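Long-range contacts in MgGH51 (Meripilus giganteus, PDB 6ZPV), which hydrolyses terminal alpha-L-arabinofuranosides, as a GH51 glycoside hydrolase, and so probably trims arabinose side chains from plant cell-wall polysaccharides: residues W407-A412 and G459-F463; T534-S538 and I550-G556. All coordinates share one frame. Residues are numbered along the deposited sequence.

Contact 1: residues W407-A412 and G459-F463; sequences WFYQNA and GEAAF
Close packing needs no polar bond: here the end of a helix, with the turn after it, meets a second helix by van der Waals and aromatic contacts, without hydrogen bonds. Residues 407-410 end a short helix, and Asn411 leaves helical geometry (phi/psi -117/27°) while its ND2 donates to Trp407 O at 2.8 Å; residues 459-463 are helical throughout. CA atoms come nearest at Tyr409-Gly459 (4.9 Å) and Ala412-Phe463 (4.2 Å). At Gly459 the backbones are close, its O 3.3 Å from Phe408 CB. Glu460 offers backbone, its N 4.0 Å from Phe408 CB, whereas its carboxylate bonds to Ser508 and Ala432 N. Ala462 points toward the partner: its CB lies 3.7 Å from Tyr409 CB, and its O 3.5 Å from Ala412 CB. Phe463 (chi1 t) receives the edge of Phe408 (chi1 m) on its face, a T-shaped pair with centroids 5.1 Å apart and planes at 85°. The six-membered ring of Trp407 (chi1 t) lies oblique to Phe463, at 5.6 Å and 43°. Phe408 also touches Val401 and Tyr430, from strands 396-403 and 424-432. This aromatic cluster packs helices against the parallel strands of the (beta/alpha)8 barrel of GH51 arabinofuranosidases, a clan GH-A family.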
loop_
_atom_site.group_PDB
_atom_site.type_symbol
_atom_site.label_atom_id
_atom_site.label_comp_id
_atom_site.label_asym_id
_atom_site.label_seq_id
_atom_site.Cartn_x
_atom_site.Cartn_y
_atom_site.Cartn_z
ATOM N N TRP A 407 -11.456 -12.240 19.484
ATOM C CA TRP A 407 -12.606 -12.245 18.565
ATOM C C TRP A 407 -12.288 -13.031 17.294
ATOM O O TRP A 407 -13.131 -13.770 16.775
ATOM C CB TRP A 407 -12.997 -10.793 18.201
ATOM C CG TRP A 407 -14.199 -10.674 17.315
ATOM C CD1 TRP A 407 -15.467 -10.429 17.760
ATOM C CD2 TRP A 407 -14.261 -10.804 15.893
ATOM N NE1 TRP A 407 -16.337 -10.412 16.715
ATOM C CE2 TRP A 407 -15.643 -10.675 15.562
ATOM C CE3 TRP A 407 -13.331 -11.017 14.865
ATOM C CZ2 TRP A 407 -16.093 -10.781 14.227
ATOM C CZ3 TRP A 407 -13.795 -11.147 13.576
ATOM C CH2 TRP A 407 -15.153 -11.059 13.246
ATOM N N PHE A 408 -11.107 -12.854 16.736
ATOM C CA PHE A 408 -10.770 -13.509 15.469
ATOM C C PHE A 408 -10.818 -15.043 15.607
ATOM O O PHE A 408 -11.401 -15.703 14.729
ATOM C CB PHE A 408 -9.424 -13.014 14.911
ATOM C CG PHE A 408 -9.564 -11.706 14.186
ATOM C CD1 PHE A 408 -9.977 -11.715 12.858
ATOM C CD2 PHE A 408 -9.445 -10.491 14.806
ATOM C CE1 PHE A 408 -10.241 -10.535 12.176
ATOM C CE2 PHE A 408 -9.694 -9.323 14.120
ATOM C CZ PHE A 408 -10.086 -9.330 12.802
ATOM N N TYR A 409 -10.250 -15.637 16.667
ATOM C CA TYR A 409 -10.364 -17.107 16.765
ATOM C C TYR A 409 -11.797 -17.522 17.074
ATOM O O TYR A 409 -12.248 -18.559 16.613
ATOM C CB TYR A 409 -9.318 -17.783 17.651
ATOM C CG TYR A 409 -9.460 -17.603 19.130
ATOM C CD1 TYR A 409 -10.446 -18.311 19.804
ATOM C CD2 TYR A 409 -8.596 -16.851 19.892
ATOM C CE1 TYR A 409 -10.575 -18.251 21.196
ATOM C CE2 TYR A 409 -8.676 -16.834 21.293
ATOM C CZ TYR A 409 -9.662 -17.544 21.943
ATOM O OH TYR A 409 -9.750 -17.492 23.331
ATOM N N GLN A 410 -12.513 -16.732 17.870
ATOM C CA GLN A 410 -13.880 -17.012 18.257
ATOM C C GLN A 410 -14.816 -16.927 17.060
ATOM O O GLN A 410 -15.918 -17.484 17.134
ATOM C CB GLN A 410 -14.406 -16.127 19.393
ATOM C CG GLN A 410 -13.721 -16.421 20.713
ATOM C CD GLN A 410 -14.284 -15.488 21.790
ATOM O OE1 GLN A 410 -14.553 -14.296 21.505
ATOM N NE2 GLN A 410 -14.222 -15.925 23.021
ATOM N N ASN A 411 -14.439 -16.229 15.990
ATOM C CA ASN A 411 -15.327 -15.973 14.851
ATOM C C ASN A 411 -14.788 -16.617 13.593
ATOM O O ASN A 411 -15.198 -16.243 12.482
ATOM C CB ASN A 411 -15.594 -14.465 14.722
ATOM C CG ASN A 411 -16.507 -14.015 15.836
ATOM O OD1 ASN A 411 -17.739 -14.111 15.667
ATOM N ND2 ASN A 411 -15.971 -13.625 16.950
ATOM N N ALA A 412 -14.018 -17.687 13.704
ATOM C CA ALA A 412 -13.517 -18.453 12.544
ATOM C C ALA A 412 -14.643 -19.132 11.772
ATOM O O ALA A 412 -14.414 -19.514 10.616
ATOM C CB ALA A 412 -12.513 -19.481 12.999
ATOM N N GLY A 459 -4.494 -15.271 16.168
ATOM C CA GLY A 459 -5.951 -15.109 16.103
ATOM C C GLY A 459 -6.356 -14.860 14.671
ATOM O O GLY A 459 -7.340 -15.477 14.198
ATOM N N GLU A 460 -5.681 -13.972 13.961
ATOM C CA GLU A 460 -5.962 -13.751 12.540
ATOM C C GLU A 460 -5.842 -15.063 11.757
ATOM O O GLU A 460 -6.724 -15.378 10.936
ATOM C CB GLU A 460 -5.021 -12.723 11.959
ATOM C CG GLU A 460 -5.285 -11.317 12.496
ATOM C CD GLU A 460 -4.064 -10.402 12.498
ATOM O OE1 GLU A 460 -3.018 -10.780 11.919
ATOM O OE2 GLU A 460 -4.200 -9.278 13.039
ATOM N N ALA A 461 -4.815 -15.856 11.998
ATOM C CA ALA A 461 -4.605 -17.099 11.284
ATOM C C ALA A 461 -5.763 -18.043 11.550
ATOM O O ALA A 461 -6.253 -18.711 10.597
ATOM C CB ALA A 461 -3.292 -17.728 11.654
ATOM N N ALA A 462 -6.294 -18.115 12.754
ATOM C CA ALA A 462 -7.464 -18.953 13.017
ATOM C C ALA A 462 -8.651 -18.464 12.176
ATOM O O ALA A 462 -9.345 -19.276 11.553
ATOM C CB ALA A 462 -7.777 -18.915 14.517
ATOM N N PHE A 463 -8.882 -17.165 12.168
ATOM C CA PHE A 463 -9.984 -16.628 11.334
ATOM C C PHE A 463 -9.721 -16.959 9.849
ATOM O O PHE A 463 -10.694 -17.301 9.123
ATOM C CB PHE A 463 -10.014 -15.114 11.543
ATOM C CG PHE A 463 -11.170 -14.410 10.890
ATOM C CD1 PHE A 463 -12.430 -14.417 11.460
ATOM C CD2 PHE A 463 -10.988 -13.615 9.752
ATOM C CE1 PHE A 463 -13.486 -13.732 10.880
ATOM C CE2 PHE A 463 -12.030 -12.933 9.179
ATOM C CZ PHE A 463 -13.271 -12.946 9.784
#

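Contact 2: residues T534-S538 and I550-G556; sequences TLHWS and IKIANAG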
loop_
_atom_site.group_PDB
_atom_site.type_symbol
_atom_site.label_atom_id
_atom_site.label_comp_id
_atom_site.label_asym_id
_atom_site.label_seq_id
_atom_site.Cartn_x
_atom_site.Cartn_y
_atom_site.Cartn_z
ATOM N N THR A 534 -9.763 -22.453 20.400
ATOM C CA THR A 534 -8.479 -21.799 20.067
ATOM C C THR A 534 -7.735 -22.486 18.934
ATOM O O THR A 534 -6.775 -21.880 18.428
ATOM C CB THR A 534 -7.607 -21.706 21.301
ATOM O OG1 THR A 534 -7.494 -23.008 21.873
ATOM C CG2 THR A 534 -8.159 -20.773 22.336
ATOM N N LEU A 535 -8.056 -23.736 18.590
ATOM C CA LEU A 535 -7.236 -24.521 17.666
ATOM C C LEU A 535 -7.994 -24.719 16.368
ATOM O O LEU A 535 -9.126 -25.246 16.350
ATOM C CB LEU A 535 -6.914 -25.894 18.262
ATOM C CG LEU A 535 -5.954 -26.761 17.436
ATOM C CD1 LEU A 535 -4.572 -26.146 17.347
ATOM C CD2 LEU A 535 -5.876 -28.153 18.032
ATOM N N HIS A 536 -7.413 -24.268 15.249
ATOM C CA HIS A 536 -8.084 -24.290 13.932
ATOM C C HIS A 536 -7.117 -24.759 12.878
ATOM O O HIS A 536 -5.902 -24.653 13.020
ATOM C CB HIS A 536 -8.604 -22.873 13.598
ATOM C CG HIS A 536 -9.709 -22.429 14.490
ATOM N ND1 HIS A 536 -11.008 -22.665 14.153
ATOM C CD2 HIS A 536 -9.651 -21.897 15.745
ATOM C CE1 HIS A 536 -11.728 -22.252 15.221
ATOM N NE2 HIS A 536 -10.949 -21.806 16.186
ATOM N N TRP A 537 -7.657 -25.272 11.779
ATOM C CA TRP A 537 -6.818 -25.737 10.669
ATOM C C TRP A 537 -7.619 -25.657 9.379
ATOM O O TRP A 537 -8.860 -25.591 9.392
ATOM C CB TRP A 537 -6.345 -27.194 10.932
ATOM C CG TRP A 537 -7.455 -28.135 11.219
ATOM C CD1 TRP A 537 -8.234 -28.811 10.306
ATOM C CD2 TRP A 537 -7.983 -28.476 12.530
ATOM N NE1 TRP A 537 -9.210 -29.516 10.960
ATOM C CE2 TRP A 537 -9.066 -29.328 12.322
ATOM C CE3 TRP A 537 -7.641 -28.097 13.814
ATOM C CZ2 TRP A 537 -9.831 -29.831 13.387
ATOM C CZ3 TRP A 537 -8.362 -28.617 14.849
ATOM C CH2 TRP A 537 -9.448 -29.475 14.641
ATOM N N SER A 538 -6.899 -25.725 8.263
ATOM C CA SER A 538 -7.482 -25.769 6.906
ATOM C C SER A 538 -6.483 -26.474 5.993
ATOM O O SER A 538 -5.271 -26.199 6.079
ATOM C CB SER A 538 -7.801 -24.365 6.408
ATOM O OG SER A 538 -8.295 -24.397 5.076
ATOM N N ILE A 550 -1.267 -28.203 5.030
ATOM C CA ILE A 550 -2.020 -28.304 6.280
ATOM C C ILE A 550 -1.655 -27.120 7.132
ATOM O O ILE A 550 -0.534 -27.029 7.651
ATOM C CB ILE A 550 -1.728 -29.642 6.979
ATOM C CG1 ILE A 550 -2.008 -30.848 6.110
ATOM C CG2 ILE A 550 -2.467 -29.693 8.302
ATOM C CD1 ILE A 550 -1.410 -32.143 6.618
ATOM N N LYS A 551 -2.565 -26.142 7.234
ATOM C CA LYS A 551 -2.321 -24.885 7.982
ATOM C C LYS A 551 -3.015 -24.959 9.319
ATOM O O LYS A 551 -4.199 -25.292 9.354
ATOM C CB LYS A 551 -2.765 -23.684 7.102
ATOM C CG LYS A 551 -1.967 -23.566 5.818
ATOM C CD LYS A 551 -1.961 -22.254 5.145
ATOM C CE LYS A 551 -3.256 -21.917 4.492
ATOM N NZ LYS A 551 -3.166 -21.870 2.929
ATOM N N ILE A 552 -2.269 -24.670 10.377
ATOM C CA ILE A 552 -2.736 -24.906 11.755
ATOM C C ILE A 552 -2.485 -23.656 12.585
ATOM O O ILE A 552 -1.321 -23.188 12.701
ATOM C CB ILE A 552 -1.977 -26.070 12.393
ATOM C CG1 ILE A 552 -2.018 -27.328 11.519
ATOM C CG2 ILE A 552 -2.500 -26.338 13.798
ATOM C CD1 ILE A 552 -0.968 -28.369 11.849
ATOM N N ALA A 553 -3.535 -23.117 13.181
ATOM C CA ALA A 553 -3.443 -21.967 14.082
ATOM C C ALA A 553 -3.782 -22.433 15.494
ATOM O O ALA A 553 -4.905 -22.867 15.733
ATOM C CB ALA A 553 -4.366 -20.847 13.623
ATOM N N ASN A 554 -2.827 -22.267 16.404
ATOM C CA ASN A 554 -3.085 -22.437 17.844
ATOM C C ASN A 554 -3.078 -21.040 18.430
ATOM O O ASN A 554 -2.018 -20.487 18.666
ATOM C CB ASN A 554 -2.108 -23.382 18.522
ATOM C CG ASN A 554 -2.463 -23.624 19.962
ATOM O OD1 ASN A 554 -3.379 -22.952 20.492
ATOM N ND2 ASN A 554 -1.794 -24.578 20.606
ATOM N N ALA A 555 -4.279 -20.455 18.606
ATOM C CA ALA A 555 -4.428 -19.056 19.030
ATOM C C ALA A 555 -4.553 -18.926 20.520
ATOM O O ALA A 555 -4.863 -17.769 21.006
ATOM C CB ALA A 555 -5.637 -18.416 18.355
ATOM N N GLY A 556 -4.331 -20.007 21.260
ATOM C CA GLY A 556 -4.450 -20.067 22.712
ATOM C C GLY A 556 -3.126 -20.298 23.440
ATOM O O GLY A 556 -2.067 -20.468 22.838
#
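Where the regular ladder runs out, its hydrogen bonding does not: Thr534, outside strand geometry (phi/psi -88/-18°), still accepts from Ala555 N through its O at 2.9 Å. Beside it, Asn554 OD1 accepts from Gly556 N two residues on (3.2 Å), an Asx turn, while ND2 donates to Ser558 O. Thr534 CB lies 3.7 Å from Gly556 N, and a CB on Gly556 would collide with Thr534 CG2, so glycine suits this tight exit. The remainder is an antiparallel hairpin, strand axes at 164° and 4.6 Å apart. His536 and Ala553 form a hydrogen-bonded pair (His536 N to Ala553 O 2.9 Å, Ala553 N to His536 O 2.8 Å), as do Ser538 and Lys551 (Ser538 N to Lys551 O and Lys551 N to Ser538 O, each 2.9 Å). Trp537-Ile552 between them and Leu535-Asn554 beyond His536-Ala553 are non-hydrogen-bonded pairs, and Trp537 CA approaches Lys551 O at 3.0 Å (CA-H...O). Leu535, Trp537, Ile552 and Asn554 share one face, Leu535 CD1 4.1 Å from Ile552 CG2, and strand 560-565 packs over it. The other bears His536, Ser538, Lys551 and Ala553 and meets helix 454-469, where Glu468 takes a salt bridge from Lys551 NZ and a hydrogen bond from Ser538 OG. Backbone bonds thus fix the register; one face is largely apolar, the other joins the helix by packing and polar bonds.

How the contacts relate
The two contacts meet where the catalytic barrel borders the C-terminal sheet. Contact 1 joins two helices beside the parallel barrel; contact 2 is a hairpin of the C-terminal antiparallel sheet, and their centres lie 9 Å apart. Ala462 N packs 3.5 Å from Ala553 CB, Ala412 CB 3.6 Å from His536 CE1, and Tyr409 CZ 3.6 Å from Thr534 CG2, so helix 454-469 and the end of helix 405-410 rest directly on the hairpin. Sulfate, probably from crystallisation, lies about 6 Å from the Tyr409 side chain and, probably the same ion, about 4 Å from that of Thr534. The mannose about 10 Å from the Asn411 side chain belongs to a glycan, probably N-linked, and is not the arabinofuranoside substrate.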